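Local coordinates for uncharacterized protein PSPTO_3016 (Pseudomonas syringae pv. tomato, PDB 3H9X) that is of unknown function but adopts the "double wing" motif of the MmcQ/YjbR family and probably binds DNA, at residues 46-50 with 51-55; 98-102 with 103-107; 7-11 with 12-16; 64-68 with 69-73. All coordinates share one frame; numbering follows the deposited sequence.

Contact 1. Residues 46-50 with 51-55; sequences IPAEK and IGING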
loop_
_atom_site.group_PDB
_atom_site.type_symbol
_atom_site.label_atom_id
_atom_site.label_comp_id
_atom_site.label_asym_id
_atom_site.label_seq_id
_atom_site.Cartn_x
_atom_site.Cartn_y
_atom_site.Cartn_z
ATOM N N ILE A 46 -2.256 -4.609 10.077
ATOM C CA ILE A 46 -3.047 -3.873 11.067
ATOM C C ILE A 46 -4.360 -4.523 11.483
ATOM O O ILE A 46 -4.848 -5.448 10.827
ATOM C CB ILE A 46 -3.402 -2.450 10.557
ATOM C CG1 ILE A 46 -4.257 -2.556 9.290
ATOM C CG2 ILE A 46 -2.134 -1.666 10.284
ATOM C CD1 ILE A 46 -4.896 -1.259 8.849
ATOM N N PRO A 47 -4.947 -4.049 12.600
ATOM C CA PRO A 47 -6.217 -4.586 13.089
ATOM C C PRO A 47 -7.322 -4.192 12.095
ATOM O O PRO A 47 -7.465 -3.022 11.757
ATOM C CB PRO A 47 -6.383 -3.890 14.440
ATOM C CG PRO A 47 -4.975 -3.669 14.883
ATOM C CD PRO A 47 -4.331 -3.176 13.622
ATOM N N ALA A 48 -8.092 -5.165 11.623
ATOM C CA ALA A 48 -9.151 -4.893 10.667
ATOM C C ALA A 48 -9.953 -3.635 11.019
ATOM O O ALA A 48 -10.261 -2.817 10.138
ATOM C CB ALA A 48 -10.075 -6.101 10.564
ATOM N N GLU A 49 -10.261 -3.471 12.308
ATOM C CA GLU A 49 -11.045 -2.327 12.809
ATOM C C GLU A 49 -10.514 -0.945 12.377
ATOM O O GLU A 49 -11.297 -0.100 11.949
ATOM C CB GLU A 49 -11.141 -2.387 14.345
ATOM C CG GLU A 49 -9.804 -2.167 15.064
ATOM C CD GLU A 49 -9.957 -1.514 16.452
ATOM O OE1 GLU A 49 -10.659 -0.461 16.558
ATOM O OE2 GLU A 49 -9.348 -2.035 17.433
ATOM N N LYS A 50 -9.200 -0.726 12.490
ATOM C CA LYS A 50 -8.561 0.538 12.102
ATOM C C LYS A 50 -8.970 1.094 10.713
ATOM O O LYS A 50 -8.767 2.291 10.444
ATOM C CB LYS A 50 -7.032 0.405 12.136
ATOM C CG LYS A 50 -6.403 0.338 13.533
ATOM C CD LYS A 50 -6.300 1.733 14.158
ATOM C CE LYS A 50 -5.669 1.721 15.567
ATOM N NZ LYS A 50 -6.572 1.101 16.593
ATOM N N ILE A 51 -9.504 0.248 9.822
ATOM C CA ILE A 51 -9.948 0.736 8.504
ATOM C C ILE A 51 -11.406 0.397 8.209
ATOM O O ILE A 51 -11.795 0.212 7.042
ATOM C CB ILE A 51 -9.103 0.207 7.306
ATOM C CG1 ILE A 51 -9.234 -1.319 7.191
ATOM C CG2 ILE A 51 -7.668 0.687 7.441
ATOM C CD1 ILE A 51 -8.688 -1.867 5.868
ATOM N N GLY A 52 -12.208 0.307 9.266
ATOM C CA GLY A 52 -13.625 0.050 9.085
ATOM C C GLY A 52 -14.098 -1.383 8.965
ATOM O O GLY A 52 -15.241 -1.692 9.318
ATOM N N ILE A 53 -13.267 -2.272 8.449
ATOM C CA ILE A 53 -13.733 -3.635 8.359
ATOM C C ILE A 53 -13.772 -4.191 9.795
ATOM O O ILE A 53 -12.848 -3.985 10.600
ATOM C CB ILE A 53 -12.846 -4.487 7.414
ATOM C CG1 ILE A 53 -13.278 -5.960 7.507
ATOM C CG2 ILE A 53 -11.376 -4.222 7.688
ATOM C CD1 ILE A 53 -14.729 -6.220 7.020
ATOM N N ASN A 54 -14.887 -4.852 10.112
ATOM C CA ASN A 54 -15.150 -5.437 11.436
ATOM C C ASN A 54 -14.429 -6.779 11.701
ATOM O O ASN A 54 -13.404 -7.067 11.077
ATOM C CB ASN A 54 -16.661 -5.615 11.605
ATOM C CG ASN A 54 -17.315 -6.220 10.361
ATOM O OD1 ASN A 54 -16.897 -7.303 9.877
ATOM N ND2 ASN A 54 -18.345 -5.530 9.829
ATOM N N GLY A 55 -14.956 -7.596 12.618
ATOM C CA GLY A 55 -14.312 -8.865 12.946
ATOM C C GLY A 55 -13.021 -8.625 13.723
ATOM O O GLY A 55 -12.196 -7.803 13.304
#

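Contact 2. Residues 98-102 with 103-107; sequences GPLGA and KEIHS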
loop_
_atom_site.group_PDB
_atom_site.type_symbol
_atom_site.label_atom_id
_atom_site.label_comp_id
_atom_site.label_asym_id
_atom_site.label_seq_id
_atom_site.Cartn_x
_atom_site.Cartn_y
_atom_site.Cartn_z
ATOM N N GLY A 98 -7.407 -9.404 -0.619
ATOM C CA GLY A 98 -8.726 -8.815 -0.774
ATOM C C GLY A 98 -9.313 -8.904 -2.173
ATOM O O GLY A 98 -8.734 -9.528 -3.056
ATOM N N PRO A 99 -10.481 -8.279 -2.405
ATOM C CA PRO A 99 -11.179 -8.272 -3.697
ATOM C C PRO A 99 -10.509 -7.544 -4.860
ATOM O O PRO A 99 -10.930 -7.684 -6.013
ATOM C CB PRO A 99 -12.520 -7.633 -3.353
ATOM C CG PRO A 99 -12.152 -6.666 -2.271
ATOM C CD PRO A 99 -11.273 -7.543 -1.401
ATOM N N LEU A 100 -9.486 -6.755 -4.565
ATOM C CA LEU A 100 -8.815 -6.001 -5.615
ATOM C C LEU A 100 -7.890 -6.933 -6.408
ATOM O O LEU A 100 -7.138 -7.731 -5.832
ATOM C CB LEU A 100 -8.047 -4.830 -4.986
ATOM C CG LEU A 100 -7.952 -3.493 -5.742
ATOM C CD1 LEU A 100 -6.798 -3.530 -6.725
ATOM C CD2 LEU A 100 -9.268 -3.197 -6.467
ATOM N N GLY A 101 -7.972 -6.841 -7.733
ATOM C CA GLY A 101 -7.163 -7.697 -8.576
ATOM C C GLY A 101 -5.687 -7.349 -8.631
ATOM O O GLY A 101 -5.309 -6.160 -8.643
ATOM N N ALA A 102 -4.845 -8.389 -8.660
ATOM C CA ALA A 102 -3.395 -8.205 -8.745
ATOM C C ALA A 102 -3.061 -7.288 -9.927
ATOM O O ALA A 102 -2.172 -6.438 -9.818
ATOM C CB ALA A 102 -2.690 -9.558 -8.914
ATOM N N LYS A 103 -3.769 -7.433 -11.054
ATOM C CA LYS A 103 -3.473 -6.569 -12.203
ATOM C C LYS A 103 -3.731 -5.114 -11.838
ATOM O O LYS A 103 -2.857 -4.264 -12.028
ATOM C CB LYS A 103 -4.311 -6.947 -13.432
ATOM C CG LYS A 103 -3.819 -6.280 -14.736
ATOM C CD LYS A 103 -4.796 -6.498 -15.912
ATOM C CE LYS A 103 -6.061 -5.645 -15.725
ATOM N NZ LYS A 103 -7.221 -5.964 -16.644
ATOM N N GLU A 104 -4.931 -4.836 -11.320
ATOM C CA GLU A 104 -5.318 -3.477 -10.915
ATOM C C GLU A 104 -4.349 -2.967 -9.843
ATOM O O GLU A 104 -4.019 -1.784 -9.805
ATOM C CB GLU A 104 -6.739 -3.481 -10.360
ATOM C CG GLU A 104 -7.225 -2.124 -9.844
ATOM C CD GLU A 104 -7.388 -1.070 -10.941
ATOM O OE1 GLU A 104 -8.194 -1.317 -11.898
ATOM O OE2 GLU A 104 -6.722 0.009 -10.837
ATOM N N ILE A 105 -3.897 -3.867 -8.973
ATOM C CA ILE A 105 -2.945 -3.489 -7.949
ATOM C C ILE A 105 -1.587 -3.158 -8.571
ATOM O O ILE A 105 -0.958 -2.182 -8.181
ATOM C CB ILE A 105 -2.744 -4.615 -6.911
ATOM C CG1 ILE A 105 -4.001 -4.776 -6.055
ATOM C CG2 ILE A 105 -1.536 -4.306 -6.034
ATOM C CD1 ILE A 105 -3.965 -5.972 -5.127
ATOM N N HIS A 106 -1.123 -3.960 -9.528
ATOM C CA HIS A 106 0.180 -3.699 -10.156
ATOM C C HIS A 106 0.244 -2.323 -10.782
ATOM O O HIS A 106 1.272 -1.649 -10.694
ATOM C CB HIS A 106 0.494 -4.744 -11.229
ATOM C CG HIS A 106 0.779 -6.100 -10.673
ATOM N ND1 HIS A 106 0.656 -7.251 -11.416
ATOM C CD2 HIS A 106 1.125 -6.492 -9.422
ATOM C CE1 HIS A 106 0.904 -8.296 -10.648
ATOM N NE2 HIS A 106 1.190 -7.863 -9.433
ATOM N N SER A 107 -0.850 -1.910 -11.419
ATOM C CA SER A 107 -0.898 -0.605 -12.061
ATOM C C SER A 107 -0.859 0.501 -11.011
ATOM O O SER A 107 -0.173 1.513 -11.203
ATOM C CB SER A 107 -2.150 -0.481 -12.935
ATOM O OG SER A 107 -3.328 -0.658 -12.179
#

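Contact 3. Residues 7-11 with 12-16; sequences IDYAQ and KKYDT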
loop_
_atom_site.group_PDB
_atom_site.type_symbol
_atom_site.label_atom_id
_atom_site.label_comp_id
_atom_site.label_asym_id
_atom_site.label_seq_id
_atom_site.Cartn_x
_atom_site.Cartn_y
_atom_site.Cartn_z
ATOM N N ILE A 7 5.886 -8.152 -1.836
ATOM C CA ILE A 7 7.299 -7.780 -1.678
ATOM C C ILE A 7 8.156 -8.362 -2.803
ATOM O O ILE A 7 9.198 -7.804 -3.163
ATOM C CB ILE A 7 7.901 -8.200 -0.286
ATOM C CG1 ILE A 7 8.586 -9.553 -0.381
ATOM C CG2 ILE A 7 6.838 -8.188 0.784
ATOM C CD1 ILE A 7 10.085 -9.463 -0.636
ATOM N N ASP A 8 7.716 -9.484 -3.360
ATOM C CA ASP A 8 8.446 -10.112 -4.447
ATOM C C ASP A 8 8.254 -9.300 -5.721
ATOM O O ASP A 8 9.219 -8.998 -6.422
ATOM C CB ASP A 8 7.959 -11.544 -4.669
ATOM C CG ASP A 8 8.430 -12.498 -3.584
ATOM O OD1 ASP A 8 7.916 -13.640 -3.535
ATOM O OD2 ASP A 8 9.316 -12.117 -2.782
ATOM N N TYR A 9 7.016 -8.930 -6.028
ATOM C CA TYR A 9 6.784 -8.153 -7.234
ATOM C C TYR A 9 7.617 -6.869 -7.239
ATOM O O TYR A 9 8.168 -6.492 -8.264
ATOM C CB TYR A 9 5.292 -7.847 -7.379
ATOM C CG TYR A 9 4.961 -6.895 -8.508
ATOM C CD1 TYR A 9 4.921 -5.521 -8.296
ATOM C CD2 TYR A 9 4.644 -7.367 -9.779
ATOM C CE1 TYR A 9 4.566 -4.647 -9.314
ATOM C CE2 TYR A 9 4.290 -6.493 -10.807
ATOM C CZ TYR A 9 4.252 -5.142 -10.565
ATOM O OH TYR A 9 3.896 -4.278 -11.570
ATOM N N ALA A 10 7.724 -6.218 -6.086
ATOM C CA ALA A 10 8.488 -4.979 -5.968
ATOM C C ALA A 10 9.968 -5.200 -6.237
ATOM O O ALA A 10 10.612 -4.384 -6.897
ATOM C CB ALA A 10 8.308 -4.379 -4.585
ATOM N N GLN A 11 10.500 -6.301 -5.710
ATOM C CA GLN A 11 11.907 -6.656 -5.875
ATOM C C GLN A 11 12.260 -6.901 -7.347
ATOM O O GLN A 11 13.340 -6.523 -7.810
ATOM C CB GLN A 11 12.219 -7.905 -5.044
ATOM C CG GLN A 11 13.599 -8.521 -5.284
ATOM C CD GLN A 11 14.745 -7.563 -4.988
ATOM O OE1 GLN A 11 14.856 -7.040 -3.881
ATOM N NE2 GLN A 11 15.607 -7.339 -5.978
ATOM N N LYS A 12 11.343 -7.517 -8.087
ATOM C CA LYS A 12 11.592 -7.800 -9.492
ATOM C C LYS A 12 11.276 -6.626 -10.416
ATOM O O LYS A 12 12.121 -6.215 -11.201
ATOM C CB LYS A 12 10.789 -9.029 -9.926
ATOM C CG LYS A 12 10.958 -10.241 -9.025
ATOM C CD LYS A 12 12.396 -10.754 -8.990
ATOM C CE LYS A 12 12.802 -11.414 -10.304
ATOM N NZ LYS A 12 14.172 -12.004 -10.252
ATOM N N LYS A 13 10.064 -6.088 -10.320
ATOM C CA LYS A 13 9.656 -4.983 -11.180
ATOM C C LYS A 13 10.306 -3.655 -10.874
ATOM O O LYS A 13 10.207 -2.731 -11.674
ATOM C CB LYS A 13 8.139 -4.786 -11.138
ATOM C CG LYS A 13 7.359 -5.590 -12.179
ATOM C CD LYS A 13 7.421 -4.983 -13.582
ATOM C CE LYS A 13 6.638 -3.683 -13.662
ATOM N NZ LYS A 13 7.195 -2.691 -12.715
ATOM N N TYR A 14 10.961 -3.539 -9.728
ATOM C CA TYR A 14 11.582 -2.268 -9.383
ATOM C C TYR A 14 12.945 -2.453 -8.758
ATOM O O TYR A 14 13.668 -1.486 -8.551
ATOM C CB TYR A 14 10.681 -1.473 -8.425
ATOM C CG TYR A 14 9.313 -1.145 -8.993
ATOM C CD1 TYR A 14 9.159 -0.195 -9.993
ATOM C CD2 TYR A 14 8.186 -1.834 -8.573
ATOM C CE1 TYR A 14 7.908 0.056 -10.568
ATOM C CE2 TYR A 14 6.936 -1.596 -9.132
ATOM C CZ TYR A 14 6.799 -0.655 -10.133
ATOM O OH TYR A 14 5.557 -0.453 -10.708
ATOM N N ASP A 15 13.300 -3.695 -8.452
ATOM C CA ASP A 15 14.598 -3.970 -7.850
ATOM C C ASP A 15 14.783 -3.161 -6.559
ATOM O O ASP A 15 15.853 -2.621 -6.295
ATOM C CB ASP A 15 15.695 -3.621 -8.854
ATOM C CG ASP A 15 16.986 -4.354 -8.582
ATOM O OD1 ASP A 15 17.708 -3.964 -7.639
ATOM O OD2 ASP A 15 17.265 -5.331 -9.309
ATOM N N THR A 16 13.725 -3.100 -5.758
ATOM C CA THR A 16 13.727 -2.368 -4.492
ATOM C C THR A 16 13.733 -3.334 -3.314
ATOM O O THR A 16 12.984 -4.312 -3.307
ATOM C CB THR A 16 12.462 -1.483 -4.350
ATOM O OG1 THR A 16 12.374 -0.573 -5.455
ATOM C CG2 THR A 16 12.506 -0.700 -3.052
#

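Contact 4. Residues 64-68 with 69-73; sequences LKVQP and ELVGS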
loop_
_atom_site.group_PDB
_atom_site.type_symbol
_atom_site.label_atom_id
_atom_site.label_comp_id
_atom_site.label_asym_id
_atom_site.label_seq_id
_atom_site.Cartn_x
_atom_site.Cartn_y
_atom_site.Cartn_z
ATOM N N LEU A 64 -0.526 3.299 -1.119
ATOM C CA LEU A 64 -0.012 3.763 -2.398
ATOM C C LEU A 64 -0.393 5.215 -2.626
ATOM O O LEU A 64 -1.427 5.664 -2.153
ATOM C CB LEU A 64 -0.583 2.880 -3.518
ATOM C CG LEU A 64 0.204 1.641 -3.978
ATOM C CD1 LEU A 64 0.854 0.928 -2.813
ATOM C CD2 LEU A 64 -0.734 0.710 -4.730
ATOM N N LYS A 65 0.438 5.956 -3.346
ATOM C CA LYS A 65 0.146 7.366 -3.607
ATOM C C LYS A 65 -0.602 7.511 -4.920
ATOM O O LYS A 65 -0.283 6.857 -5.907
ATOM C CB LYS A 65 1.448 8.161 -3.662
ATOM C CG LYS A 65 1.302 9.673 -3.658
ATOM C CD LYS A 65 2.688 10.314 -3.784
ATOM C CE LYS A 65 2.908 11.445 -2.785
ATOM N NZ LYS A 65 1.873 12.515 -2.869
ATOM N N VAL A 66 -1.612 8.363 -4.933
ATOM C CA VAL A 66 -2.376 8.562 -6.148
ATOM C C VAL A 66 -2.628 10.040 -6.337
ATOM O O VAL A 66 -2.281 10.852 -5.476
ATOM C CB VAL A 66 -3.729 7.815 -6.098
ATOM C CG1 VAL A 66 -3.494 6.329 -5.818
ATOM C CG2 VAL A 66 -4.623 8.405 -5.034
ATOM N N GLN A 67 -3.208 10.395 -7.475
ATOM C CA GLN A 67 -3.523 11.786 -7.751
ATOM C C GLN A 67 -4.786 12.153 -6.978
ATOM O O GLN A 67 -5.797 11.454 -7.042
ATOM C CB GLN A 67 -3.725 11.983 -9.243
ATOM C CG GLN A 67 -2.463 11.767 -10.042
ATOM C CD GLN A 67 -2.699 10.899 -11.262
ATOM O OE1 GLN A 67 -3.418 11.283 -12.188
ATOM N NE2 GLN A 67 -2.101 9.708 -11.264
ATOM N N PRO A 68 -4.740 13.268 -6.239
ATOM C CA PRO A 68 -5.874 13.737 -5.440
ATOM C C PRO A 68 -7.263 13.682 -6.104
ATOM O O PRO A 68 -8.269 13.530 -5.410
ATOM C CB PRO A 68 -5.451 15.151 -5.045
ATOM C CG PRO A 68 -4.524 15.561 -6.177
ATOM C CD PRO A 68 -3.713 14.316 -6.358
ATOM N N GLU A 69 -7.343 13.796 -7.430
ATOM C CA GLU A 69 -8.659 13.739 -8.078
ATOM C C GLU A 69 -9.147 12.304 -8.283
ATOM O O GLU A 69 -10.261 12.084 -8.754
ATOM C CB GLU A 69 -8.650 14.493 -9.423
ATOM C CG GLU A 69 -7.928 13.810 -10.587
ATOM C CD GLU A 69 -6.469 14.212 -10.715
ATOM O OE1 GLU A 69 -5.877 13.935 -11.781
ATOM O OE2 GLU A 69 -5.906 14.795 -9.760
ATOM N N LEU A 70 -8.316 11.328 -7.924
ATOM C CA LEU A 70 -8.690 9.924 -8.069
ATOM C C LEU A 70 -8.990 9.242 -6.737
ATOM O O LEU A 70 -9.566 8.159 -6.709
ATOM C CB LEU A 70 -7.588 9.157 -8.794
ATOM C CG LEU A 70 -7.366 9.598 -10.235
ATOM C CD1 LEU A 70 -6.149 8.902 -10.792
ATOM C CD2 LEU A 70 -8.601 9.290 -11.076
ATOM N N VAL A 71 -8.606 9.879 -5.635
ATOM C CA VAL A 71 -8.838 9.299 -4.316
ATOM C C VAL A 71 -10.313 9.037 -4.039
ATOM O O VAL A 71 -10.669 8.012 -3.454
ATOM C CB VAL A 71 -8.276 10.200 -3.205
ATOM C CG1 VAL A 71 -8.566 9.596 -1.844
ATOM C CG2 VAL A 71 -6.787 10.368 -3.383
ATOM N N GLY A 72 -11.162 9.970 -4.455
ATOM C CA GLY A 72 -12.589 9.823 -4.246
ATOM C C GLY A 72 -13.178 8.635 -4.982
ATOM O O GLY A 72 -13.941 7.866 -4.395
ATOM N N SER A 73 -12.825 8.486 -6.261
ATOM C CA SER A 73 -13.311 7.392 -7.107
ATOM C C SER A 73 -12.722 6.019 -6.748
ATOM O O SER A 73 -13.433 5.013 -6.714
ATOM C CB SER A 73 -13.019 7.713 -8.573
ATOM O OG SER A 73 -11.659 8.053 -8.750
#

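Contact 1. Residues 46-50 with 51-55
Ala-48 and Ile-51 close a turn of the 3-10 segment that follows strand 39-47: Ile-51 N donates to Ala-48 O over 3.2 Å, with an angle at hydrogen of 164°. A weak bond from Lys-50 N to Pro-47 O precedes it, and the next amide repeats the three-residue spacing, Gly-52 N reaching Glu-49 O at 2.9 Å. Gly-52 then takes a positive phi (86°), and the chain doubles back until the CA atoms of Ala-48 and Ile-53 are 5.3 Å apart. This turn begins the connection between the adjacent antiparallel strands 39-47 and 58-65.

The side chains gather in two places. Ile-46 CD1 lies 3.7 Å from Ile-51 CG2, the two chains crossing at about a right angle. In Ile-51, CG1 sits between the backbone N and the carbonyl carbon (chi1 64°), 3.5 Å from Ala-48 O. Farther round, Ala-48 CB meets Ile-53 CG2 at 3.7 Å. Backbone bonds of Ile-46 with Val-59 and of Ala-48 with Lys-57 join the strand and the start of the turn to strand 58-65 and the residue just before it.

Main-chain amides thus set the turn, while isoleucine and alanine methyl groups line it.

Contact 2. Residues 98-102 with 103-107
Gly-101, Ile-105 and their neighbours form a helix start, where the loop after strand 91-95 runs into helix 102-115. Gly-101 holds the N-cap position, and its O accepts Ile-105 N at 2.7 Å, almost in line with the carbonyl bond. Ala-102 O takes His-106 N in the same four-residue step, also at 2.7 Å, the donor tilted 22° from the carbonyl plane. Gly-101 has no side chain to cap the helix; its contribution here is the carbonyl that takes Ile-105 N.

Ala-102 O has a second neighbour. With CG beside the backbone N (chi1 -70°), the His-106 imidazole swings back over the first turn, and this oxygen lies 3.1 Å above the ring plane, near the rim. Ala-102 CB is 4.2 Å from His-106 CE1. On the loop side, Leu-100 lies against Glu-104 and Ile-105, though the exact placement of its CD1 is doubtful. Ser-107 OG turns back to donate to Glu-104 O at 2.7 Å.

Beyond the turn, the His-106 ring stacks with that of Tyr-9, tying the start of helix 102-115 to helix 3-13, while a long, weak ion pair of Glu-104 with Lys-77 points to the loop between helix 71-74 and strand 80-82.

Contact 3. Residues 7-11 with 12-16
Lys-13 N donates to Tyr-9 O at 2.8 Å with an angle at hydrogen of 160°, the shortest of the backbone bonds that bring helix 3-13 to its end. Lys-12 N reaches Asp-8 O at 3.1 Å in the preceding step. The following one, Tyr-14 N to Ala-10 O, is weak: its angle falls to 128°, just where Tyr-14 leaves helical backbone values. Asp-15 then adopts positive phi, and the chain turns off into the loop.

Tyr-9 and Lys-13 run side by side in the same direction. Tyr-9 CG lies opposite the backbone N (chi1 173°), which carries the ring along the helix toward Lys-13. There Lys-13 CG makes a CH-pi contact over one face, 3.8 Å from the ring centroid, and farther out Lys-13 CE lies 3.5 Å from Tyr-9 OH. Bent at three successive torsions, the lysine curls so that its NZ stands 3.3 Å above the plane of the Tyr-14 ring, offset toward the rim. The two tyrosines approach obliquely, Tyr-9 CE1 lying 3.9 Å from Tyr-14 CE2.

Glu-110 of helix 102-115 takes a hydrogen bond with Tyr-14 OH and a long, weak ion pair with Lys-13, while the Tyr-14 ring meets Phe-113. Thr-16 OG1 is bonded to Tyr-40 OH.

The side-chain contacts accompany the last sound helical bond and continue past the weak one. The methylenes of Lys-13 cover a tyrosine face, and the nearby Glu-110 carboxylate may favour the positive charge of its ammonium group, though only weakly at that distance.

Contact 4. Residues 64-68 with 69-73
Gln-67 and Leu-70 supply the polar bond of this contact: Leu-70 N donates to Gln-67 O at 2.7 Å, with an angle at hydrogen of 162° and the donor tilted 32° out of the carbonyl plane. Pro-68 and Glu-69 occupy the two middle positions, and their backbone angles fit a type I beta turn with proline at its second place. Just beyond, Ser-73 OG donates to Leu-70 O at 2.9 Å from above the carbonyl plane, within the start of helix 71-74.

Apolar contact is concentrated in the valines. Val-66 CG2 meets Val-71 CG2 at 3.4 Å, the two side chains crossing at about a right angle; chi1 of -56° puts that Val-66 methyl between the backbone N and the carbonyl carbon, facing the helix. Both valines also touch Ile-92 of strand 91-95.

Van der Waals contact of mixed character comes from Glu-69, bent back over the turn so that OE2 lies 3.6 Å from Gln-67 CB and 3.9 Å from Pro-68 CG. Its carboxylate is steeply inclined to the Gln-67 amide plane. Gln-67 also runs alongside Leu-70, its amide carbon CD 4.0 Å from Leu-70 CD1.

The chemistry is divided by depth: buried valine methyls join the strand exit to the helix start, one amide-to-carbonyl hydrogen bond closes the turn, and the proline and glutamate stay on the exposed side.

In the fold
All four are local contacts at the ends of helices or strands, and none is wholly core. Contacts 1 and 3 are surface contacts on opposite sides of the chain's centre, about 28 Å apart between centres; contacts 2 and 4 are partly buried. Contacts 1 and 4 leave neighbouring strands of one antiparallel sheet, 39-47 and 58-65, by a 3-10 turn and a beta turn respectively. Contacts 2 and 3 are a helix start and a helix end, and they alone touch, His-106 CB lying 3.5 Å from Tyr-9 OH. Accordingly, aliphatic groups dominate beside the sheet, whereas aromatic rings and charged groups prevail where the helices meet.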